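Local coordinates for protein M32 carboxypeptidase (PDB 1KA2) that removes amino acids one at a time from the C-terminus of peptides with broad specificity, as a cobalt-dependent homodimeric metallocarboxypeptidase, at residues N343-D355 with L395-D409. Numbering follows the deposited sequence.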
ATOM      1  N   ASN A 343      31.109  18.703  -3.980  1.00 37.07           N
ATOM      2  CA  ASN A 343      31.217  19.349  -5.282  1.00 35.22           C
ATOM      3  C   ASN A 343      32.307  18.825  -6.191  1.00 36.30           C
ATOM      4  O   ASN A 343      32.705  19.501  -7.133  1.00 37.24           O
ATOM      5  CB  ASN A 343      31.408  20.846  -5.084  1.00 34.86           C
ATOM      6  CG  ASN A 343      30.153  21.529  -4.596  1.00 32.92           C
ATOM      7  OD1 ASN A 343      29.399  22.079  -5.383  1.00 31.81           O
ATOM      8  ND2 ASN A 343      29.915  21.481  -3.291  1.00 34.03           N
ATOM      9  N   ILE A 344      32.793  17.626  -5.914  1.00 37.69           N
ATOM     10  CA  ILE A 344      33.821  17.041  -6.748  1.00 38.13           C
ATOM     11  C   ILE A 344      33.387  17.108  -8.211  1.00 40.24           C
ATOM     12  O   ILE A 344      32.191  17.156  -8.524  1.00 38.70           O
ATOM     13  CB  ILE A 344      34.079  15.582  -6.336  1.00 38.88           C
ATOM     14  CG1 ILE A 344      34.891  15.565  -5.042  1.00 40.16           C
ATOM     15  CG2 ILE A 344      34.798  14.833  -7.444  1.00 38.83           C
ATOM     16  CD1 ILE A 344      35.258  14.190  -4.572  1.00 42.46           C
ATOM     17  N   VAL A 345      34.366  17.151  -9.107  1.00 41.66           N
ATOM     18  CA  VAL A 345      34.087  17.189 -10.535  1.00 43.49           C
ATOM     19  C   VAL A 345      35.013  16.193 -11.191  1.00 44.84           C
ATOM     20  O   VAL A 345      36.227  16.278 -11.042  1.00 46.20           O
ATOM     21  CB  VAL A 345      34.331  18.575 -11.138  1.00 43.42           C
ATOM     22  CG1 VAL A 345      34.141  18.516 -12.651  1.00 46.58           C
ATOM     23  CG2 VAL A 345      33.366  19.580 -10.530  1.00 44.18           C
ATOM     24  N   ARG A 346      34.436  15.234 -11.902  1.00 46.51           N
ATOM     25  CA  ARG A 346      35.239  14.216 -12.548  1.00 48.59           C
ATOM     26  C   ARG A 346      34.505  13.500 -13.668  1.00 49.01           C
ATOM     27  O   ARG A 346      33.514  12.812 -13.441  1.00 48.50           O
ATOM     28  CB  ARG A 346      35.723  13.210 -11.495  1.00 50.64           C
ATOM     29  CG  ARG A 346      35.757  11.764 -11.941  1.00 53.12           C
ATOM     30  CD  ARG A 346      34.853  10.928 -11.045  1.00 57.04           C
ATOM     31  NE  ARG A 346      35.370  10.848  -9.682  1.00 59.98           N
ATOM     32  CZ  ARG A 346      34.656  10.458  -8.629  1.00 61.38           C
ATOM     33  NH1 ARG A 346      33.381  10.111  -8.771  1.00 61.97           N
ATOM     34  NH2 ARG A 346      35.219  10.411  -7.427  1.00 59.83           N
ATOM     35  N   PRO A 347      34.971  13.681 -14.909  1.00 50.46           N
ATOM     36  CA  PRO A 347      34.287  12.989 -16.000  1.00 50.26           C
ATOM     37  C   PRO A 347      34.445  11.502 -15.707  1.00 49.21           C
ATOM     38  O   PRO A 347      35.521  11.059 -15.301  1.00 49.60           O
ATOM     39  CB  PRO A 347      35.057  13.453 -17.242  1.00 51.31           C
ATOM     40  CG  PRO A 347      36.423  13.784 -16.706  1.00 51.52           C
ATOM     41  CD  PRO A 347      36.098  14.485 -15.411  1.00 51.18           C
ATOM     42  N   ASP A 348      33.365  10.744 -15.868  1.00 47.15           N
ATOM     43  CA  ASP A 348      33.392   9.315 -15.597  1.00 44.55           C
ATOM     44  C   ASP A 348      32.336   8.638 -16.463  1.00 43.18           C
ATOM     45  O   ASP A 348      31.516   9.302 -17.094  1.00 40.71           O
ATOM     46  CB  ASP A 348      33.109   9.047 -14.114  1.00 45.37           C
ATOM     47  CG  ASP A 348      33.942   7.901 -13.549  1.00 46.14           C
ATOM     48  OD1 ASP A 348      34.341   7.004 -14.320  1.00 46.32           O
ATOM     49  OD2 ASP A 348      34.186   7.887 -12.324  1.00 46.19           O
ATOM     50  N   PHE A 349      32.359   7.312 -16.476  1.00 41.01           N
ATOM     51  CA  PHE A 349      31.451   6.527 -17.294  1.00 40.58           C
ATOM     52  C   PHE A 349      29.959   6.517 -16.974  1.00 37.56           C
ATOM     53  O   PHE A 349      29.138   6.530 -17.887  1.00 36.48           O
ATOM     54  CB  PHE A 349      31.942   5.081 -17.320  1.00 43.16           C
ATOM     55  CG  PHE A 349      33.251   4.900 -18.029  1.00 47.08           C
ATOM     56  CD1 PHE A 349      34.131   3.902 -17.638  1.00 47.78           C
ATOM     57  CD2 PHE A 349      33.600   5.721 -19.094  1.00 48.08           C
ATOM     58  CE1 PHE A 349      35.340   3.724 -18.300  1.00 50.41           C
ATOM     59  CE2 PHE A 349      34.807   5.549 -19.760  1.00 49.34           C
ATOM     60  CZ  PHE A 349      35.679   4.551 -19.361  1.00 47.99           C
ATOM     61  N   ILE A 350      29.609   6.501 -15.692  1.00 34.38           N
ATOM     62  CA  ILE A 350      28.210   6.398 -15.287  1.00 32.01           C
ATOM     63  C   ILE A 350      27.424   7.683 -15.082  1.00 31.02           C
ATOM     64  O   ILE A 350      27.709   8.481 -14.198  1.00 29.25           O
ATOM     65  CB  ILE A 350      28.089   5.535 -14.006  1.00 31.34           C
ATOM     66  CG1 ILE A 350      28.930   4.264 -14.163  1.00 27.77           C
ATOM     67  CG2 ILE A 350      26.634   5.180 -13.740  1.00 29.39           C
ATOM     68  CD1 ILE A 350      28.615   3.469 -15.404  1.00 28.71           C
ATOM     69  N   ARG A 351      26.396   7.851 -15.898  1.00 30.56           N
ATOM     70  CA  ARG A 351      25.549   9.025 -15.822  1.00 31.59           C
ATOM     71  C   ARG A 351      25.010   9.305 -14.409  1.00 32.61           C
ATOM     72  O   ARG A 351      25.104  10.433 -13.924  1.00 31.84           O
ATOM     73  CB  ARG A 351      24.388   8.866 -16.800  1.00 32.50           C
ATOM     74  CG  ARG A 351      23.399   9.998 -16.773  1.00 34.06           C
ATOM     75  CD  ARG A 351      22.107   9.563 -17.432  1.00 40.71           C
ATOM     76  NE  ARG A 351      20.989   9.969 -16.592  1.00 46.11           N
ATOM     77  CZ  ARG A 351      20.225   9.134 -15.900  1.00 44.72           C
ATOM     78  NH1 ARG A 351      20.436   7.825 -15.944  1.00 44.43           N
ATOM     79  NH2 ARG A 351      19.258   9.625 -15.142  1.00 46.70           N
ATOM     80  N   THR A 352      24.459   8.294 -13.737  1.00 31.80           N
ATOM     81  CA  THR A 352      23.903   8.518 -12.402  1.00 33.49           C
ATOM     82  C   THR A 352      24.923   8.948 -11.350  1.00 34.70           C
ATOM     83  O   THR A 352      24.561   9.373 -10.257  1.00 34.48           O
ATOM     84  CB  THR A 352      23.142   7.271 -11.884  1.00 30.68           C
ATOM     85  OG1 THR A 352      23.997   6.129 -11.930  1.00 33.89           O
ATOM     86  CG2 THR A 352      21.924   7.004 -12.745  1.00 33.50           C
ATOM     87  N   GLU A 353      26.204   8.852 -11.677  1.00 37.82           N
ATOM     88  CA  GLU A 353      27.242   9.252 -10.733  1.00 38.96           C
ATOM     89  C   GLU A 353      27.878  10.584 -11.134  1.00 38.51           C
ATOM     90  O   GLU A 353      28.591  11.214 -10.346  1.00 38.35           O
ATOM     91  CB  GLU A 353      28.308   8.160 -10.652  1.00 42.82           C
ATOM     92  CG  GLU A 353      27.722   6.769 -10.467  1.00 48.78           C
ATOM     93  CD  GLU A 353      28.672   5.822  -9.782  1.00 52.43           C
ATOM     94  OE1 GLU A 353      29.101   6.146  -8.653  1.00 55.45           O
ATOM     95  OE2 GLU A 353      28.983   4.757 -10.361  1.00 55.25           O
ATOM     96  N   ALA A 354      27.602  11.017 -12.356  1.00 36.98           N
ATOM     97  CA  ALA A 354      28.163  12.262 -12.871  1.00 35.75           C
ATOM     98  C   ALA A 354      27.912  13.469 -11.972  1.00 36.02           C
ATOM     99  O   ALA A 354      26.797  13.673 -11.471  1.00 34.72           O
ATOM    100  CB  ALA A 354      27.613  12.536 -14.257  1.00 31.87           C
ATOM    101  N   ASP A 355      28.969  14.256 -11.771  1.00 32.96           N
ATOM    102  CA  ASP A 355      28.905  15.478 -10.980  1.00 30.09           C
ATOM    103  C   ASP A 355      27.993  16.389 -11.790  1.00 29.89           C
ATOM    104  O   ASP A 355      27.633  16.049 -12.917  1.00 30.34           O
ATOM    105  CB  ASP A 355      30.285  16.118 -10.904  1.00 34.25           C
ATOM    106  CG  ASP A 355      30.851  16.403 -12.275  1.00 30.83           C
ATOM    107  OD1 ASP A 355      31.445  15.482 -12.877  1.00 28.64           O
ATOM    108  OD2 ASP A 355      30.659  17.537 -12.759  1.00 32.11           O
ATOM    109  N   LEU A 395      33.817  13.661 -22.977  1.00 46.90           N
ATOM    110  CA  LEU A 395      34.497  13.504 -21.695  1.00 47.54           C
ATOM    111  C   LEU A 395      35.916  12.919 -21.742  1.00 47.89           C
ATOM    112  O   LEU A 395      36.504  12.627 -20.699  1.00 48.05           O
ATOM    113  CB  LEU A 395      33.600  12.687 -20.742  1.00 45.44           C
ATOM    114  CG  LEU A 395      32.275  13.391 -20.416  1.00 45.31           C
ATOM    115  CD1 LEU A 395      31.297  12.419 -19.718  1.00 45.34           C
ATOM    116  CD2 LEU A 395      32.589  14.603 -19.550  1.00 44.65           C
ATOM    117  N   GLY A 396      36.452  12.712 -22.939  1.00 48.26           N
ATOM    118  CA  GLY A 396      37.803  12.182 -23.041  1.00 50.14           C
ATOM    119  C   GLY A 396      38.057  10.744 -22.625  1.00 52.01           C
ATOM    120  O   GLY A 396      39.164  10.219 -22.790  1.00 51.60           O
ATOM    121  N   ILE A 397      37.035  10.091 -22.088  1.00 52.07           N
ATOM    122  CA  ILE A 397      37.173   8.698 -21.651  1.00 51.65           C
ATOM    123  C   ILE A 397      36.377   7.795 -22.579  1.00 50.69           C
ATOM    124  O   ILE A 397      35.414   8.239 -23.205  1.00 49.85           O
ATOM    125  CB  ILE A 397      36.680   8.522 -20.204  1.00 52.00           C
ATOM    126  CG1 ILE A 397      35.213   8.951 -20.103  1.00 52.35           C
ATOM    127  CG2 ILE A 397      37.564   9.352 -19.277  1.00 51.21           C
ATOM    128  CD1 ILE A 397      34.637   8.845 -18.693  1.00 53.89           C
ATOM    129  N   ARG A 398      36.787   6.533 -22.677  1.00 49.48           N
ATOM    130  CA  ARG A 398      36.109   5.582 -23.546  1.00 49.11           C
ATOM    131  C   ARG A 398      35.735   4.334 -22.775  1.00 48.65           C
ATOM    132  O   ARG A 398      36.598   3.676 -22.199  1.00 48.24           O
ATOM    133  CB  ARG A 398      37.006   5.185 -24.720  1.00 50.66           C
ATOM    134  CG  ARG A 398      36.280   4.349 -25.768  1.00 54.19           C
ATOM    135  CD  ARG A 398      37.232   3.741 -26.796  1.00 57.25           C
ATOM    136  NE  ARG A 398      36.540   3.403 -28.042  1.00 57.50           N
ATOM    137  CZ  ARG A 398      36.092   4.304 -28.912  1.00 57.25           C
ATOM    138  NH1 ARG A 398      36.265   5.598 -28.678  1.00 56.61           N
ATOM    139  NH2 ARG A 398      35.468   3.915 -30.015  1.00 57.18           N
ATOM    140  N   PRO A 399      34.441   3.986 -22.758  1.00 48.30           N
ATOM    141  CA  PRO A 399      34.023   2.787 -22.027  1.00 47.61           C
ATOM    142  C   PRO A 399      34.829   1.586 -22.504  1.00 47.37           C
ATOM    143  O   PRO A 399      35.125   1.466 -23.686  1.00 48.29           O
ATOM    144  CB  PRO A 399      32.543   2.667 -22.382  1.00 47.85           C
ATOM    145  CG  PRO A 399      32.130   4.108 -22.599  1.00 48.41           C
ATOM    146  CD  PRO A 399      33.290   4.642 -23.406  1.00 48.18           C
ATOM    147  N   ARG A 400      35.179   0.698 -21.585  1.00 46.68           N
ATOM    148  CA  ARG A 400      35.957  -0.484 -21.923  1.00 47.02           C
ATOM    149  C   ARG A 400      35.071  -1.716 -21.977  1.00 46.95           C
ATOM    150  O   ARG A 400      35.462  -2.757 -22.503  1.00 49.30           O
ATOM    151  CB  ARG A 400      37.062  -0.675 -20.886  1.00 48.36           C
ATOM    152  CG  ARG A 400      37.977   0.527 -20.781  1.00 49.57           C
ATOM    153  CD  ARG A 400      38.685   0.545 -19.460  1.00 53.60           C
ATOM    154  NE  ARG A 400      37.729   0.576 -18.360  1.00 51.93           N
ATOM    155  CZ  ARG A 400      38.061   0.358 -17.095  1.00 52.96           C
ATOM    156  NH1 ARG A 400      39.326   0.093 -16.786  1.00 51.15           N
ATOM    157  NH2 ARG A 400      37.131   0.393 -16.150  1.00 50.48           N
ATOM    158  N   LYS A 401      33.873  -1.592 -21.420  1.00 45.48           N
ATOM    159  CA  LYS A 401      32.919  -2.682 -21.411  1.00 44.78           C
ATOM    160  C   LYS A 401      31.499  -2.132 -21.579  1.00 45.21           C
ATOM    161  O   LYS A 401      31.218  -0.987 -21.228  1.00 45.60           O
ATOM    162  CB  LYS A 401      33.053  -3.490 -20.119  1.00 43.55           C
ATOM    163  CG  LYS A 401      33.193  -2.665 -18.857  1.00 42.07           C
ATOM    164  CD  LYS A 401      33.170  -3.585 -17.642  1.00 43.98           C
ATOM    165  CE  LYS A 401      33.299  -2.825 -16.348  1.00 40.14           C
ATOM    166  NZ  LYS A 401      33.227  -3.749 -15.193  1.00 41.78           N
ATOM    167  N   TYR A 402      30.610  -2.951 -22.123  1.00 44.74           N
ATOM    168  CA  TYR A 402      29.241  -2.525 -22.377  1.00 45.43           C
ATOM    169  C   TYR A 402      28.496  -1.966 -21.166  1.00 45.13           C
ATOM    170  O   TYR A 402      27.709  -1.031 -21.310  1.00 45.70           O
ATOM    171  CB  TYR A 402      28.453  -3.680 -23.015  1.00 45.86           C
ATOM    172  CG  TYR A 402      28.942  -4.047 -24.404  1.00 46.84           C
ATOM    173  CD1 TYR A 402      29.352  -5.349 -24.704  1.00 48.49           C
ATOM    174  CD2 TYR A 402      28.995  -3.092 -25.423  1.00 48.39           C
ATOM    175  CE1 TYR A 402      29.805  -5.692 -25.987  1.00 47.48           C
ATOM    176  CE2 TYR A 402      29.443  -3.423 -26.712  1.00 47.10           C
ATOM    177  CZ  TYR A 402      29.845  -4.725 -26.987  1.00 48.78           C
ATOM    178  OH  TYR A 402      30.273  -5.060 -28.260  1.00 47.94           O
ATOM    179  N   SER A 403      28.753  -2.510 -19.978  1.00 45.39           N
ATOM    180  CA  SER A 403      28.076  -2.048 -18.762  1.00 43.15           C
ATOM    181  C   SER A 403      28.444  -0.621 -18.348  1.00 42.64           C
ATOM    182  O   SER A 403      27.648   0.065 -17.704  1.00 41.32           O
ATOM    183  CB  SER A 403      28.336  -3.016 -17.598  1.00 42.89           C
ATOM    184  OG  SER A 403      29.721  -3.232 -17.388  1.00 44.76           O
ATOM    185  N   GLU A 404      29.649  -0.180 -18.704  1.00 41.54           N
ATOM    186  CA  GLU A 404      30.085   1.179 -18.396  1.00 40.74           C
ATOM    187  C   GLU A 404      29.561   2.099 -19.478  1.00 38.81           C
ATOM    188  O   GLU A 404      29.591   3.316 -19.326  1.00 38.84           O
ATOM    189  CB  GLU A 404      31.602   1.303 -18.409  1.00 40.71           C
ATOM    190  CG  GLU A 404      32.320   0.369 -17.511  1.00 43.71           C
ATOM    191  CD  GLU A 404      33.793   0.671 -17.491  1.00 44.77           C
ATOM    192  OE1 GLU A 404      34.410   0.654 -18.581  1.00 44.10           O
ATOM    193  OE2 GLU A 404      34.313   0.938 -16.388  1.00 45.88           O
ATOM    194  N   GLY A 405      29.090   1.518 -20.573  1.00 37.72           N
ATOM    195  CA  GLY A 405      28.593   2.340 -21.660  1.00 37.27           C
ATOM    196  C   GLY A 405      27.115   2.280 -21.989  1.00 37.01           C
ATOM    197  O   GLY A 405      26.262   2.490 -21.143  1.00 37.52           O
ATOM    198  N   ILE A 406      26.832   1.977 -23.248  1.00 36.66           N
ATOM    199  CA  ILE A 406      25.475   1.904 -23.773  1.00 37.22           C
ATOM    200  C   ILE A 406      24.481   1.044 -22.963  1.00 37.23           C
ATOM    201  O   ILE A 406      23.275   1.214 -23.074  1.00 37.86           O
ATOM    202  CB  ILE A 406      25.526   1.401 -25.237  1.00 36.29           C
ATOM    203  CG1 ILE A 406      24.176   1.588 -25.928  1.00 34.28           C
ATOM    204  CG2 ILE A 406      25.979  -0.053 -25.246  1.00 35.75           C
ATOM    205  CD1 ILE A 406      24.220   1.242 -27.435  1.00 34.34           C
ATOM    206  N   LEU A 407      24.991   0.139 -22.143  1.00 37.44           N
ATOM    207  CA  LEU A 407      24.124  -0.734 -21.370  1.00 37.88           C
ATOM    208  C   LEU A 407      23.776  -0.274 -19.950  1.00 38.05           C
ATOM    209  O   LEU A 407      22.937  -0.880 -19.283  1.00 37.86           O
ATOM    210  CB  LEU A 407      24.759  -2.129 -21.326  1.00 38.59           C
ATOM    211  CG  LEU A 407      23.987  -3.266 -22.005  1.00 41.63           C
ATOM    212  CD1 LEU A 407      23.389  -2.813 -23.352  1.00 39.77           C
ATOM    213  CD2 LEU A 407      24.939  -4.452 -22.168  1.00 42.61           C
ATOM    214  N   GLN A 408      24.410   0.797 -19.486  1.00 35.58           N
ATOM    215  CA  GLN A 408      24.179   1.262 -18.120  1.00 34.06           C
ATOM    216  C   GLN A 408      22.759   1.632 -17.683  1.00 35.13           C
ATOM    217  O   GLN A 408      22.393   1.385 -16.529  1.00 34.61           O
ATOM    218  CB  GLN A 408      25.108   2.434 -17.786  1.00 31.76           C
ATOM    219  CG  GLN A 408      24.856   3.718 -18.571  1.00 30.18           C
ATOM    220  CD  GLN A 408      25.835   4.811 -18.180  1.00 31.32           C
ATOM    221  OE1 GLN A 408      25.523   5.685 -17.364  1.00 31.11           O
ATOM    222  NE2 GLN A 408      27.038   4.754 -18.748  1.00 26.83           N
ATOM    223  N   ASP A 409      21.961   2.223 -18.574  1.00 33.67           N
ATOM    224  CA  ASP A 409      20.597   2.636 -18.214  1.00 33.52           C
ATOM    225  C   ASP A 409      19.481   1.744 -18.748  1.00 33.47           C
ATOM    226  O   ASP A 409      19.583   1.185 -19.835  1.00 33.73           O
ATOM    227  CB  ASP A 409      20.347   4.065 -18.683  1.00 30.70           C
ATOM    228  CG  ASP A 409      21.167   5.081 -17.918  1.00 33.70           C
ATOM    229  OD1 ASP A 409      21.588   6.081 -18.544  1.00 30.25           O
ATOM    230  OD2 ASP A 409      21.377   4.891 -16.694  1.00 32.91           O
TER
HETATM  231  O   HOH W   1      23.588   5.674 -15.585  1.00 28.55           O
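The ring of Phe349 has Pro399 over one face, its CA 3.9 Å from the ring centroid in a CH-pi contact offset toward the rim. C of Ile397 and N of Arg398 lie at the ring's edge in its plane, and CD1 of Ile397 packs against CD2 of Phe349. Glu404 approaches obliquely, OE1 3.2 Å from Phe349 CE1. Its carboxylate is held by Arg400, whose NH2 makes a 2.9 Å hydrogen-bonded salt bridge to OE2 of Glu404 while its backbone N hydrogen-bonds to OE1; an alanine here would probably leave the Arg400 guanidinium without this mate and open a gap beside the ring. Further along, the side-chain amide of Gln408 bridges two peptide groups: NE2 donates almost straight (171°) to Phe349 O from above the carbonyl plane, and OE1 takes Arg351 N at 2.8 Å in its own carbonyl plane. With CG anti to the backbone N (chi1 177°) and the chain bent at chi3, Arg351 brings NH1 to a salt bridge with Asp409, whose OD2 sits at the guanidinium edge, 3.2 Å from NH1, the planes 71° apart; Arg366 also pairs with Asp409, and a water joins OD2 to Gln408 OE1. The residues fit the I/NRXXA/SD and GXXQDXHW motifs of M32 carboxypeptidases, meeting about 8 Å from the magnesium ion at the HEXXH site, measured from the Arg351 side chain.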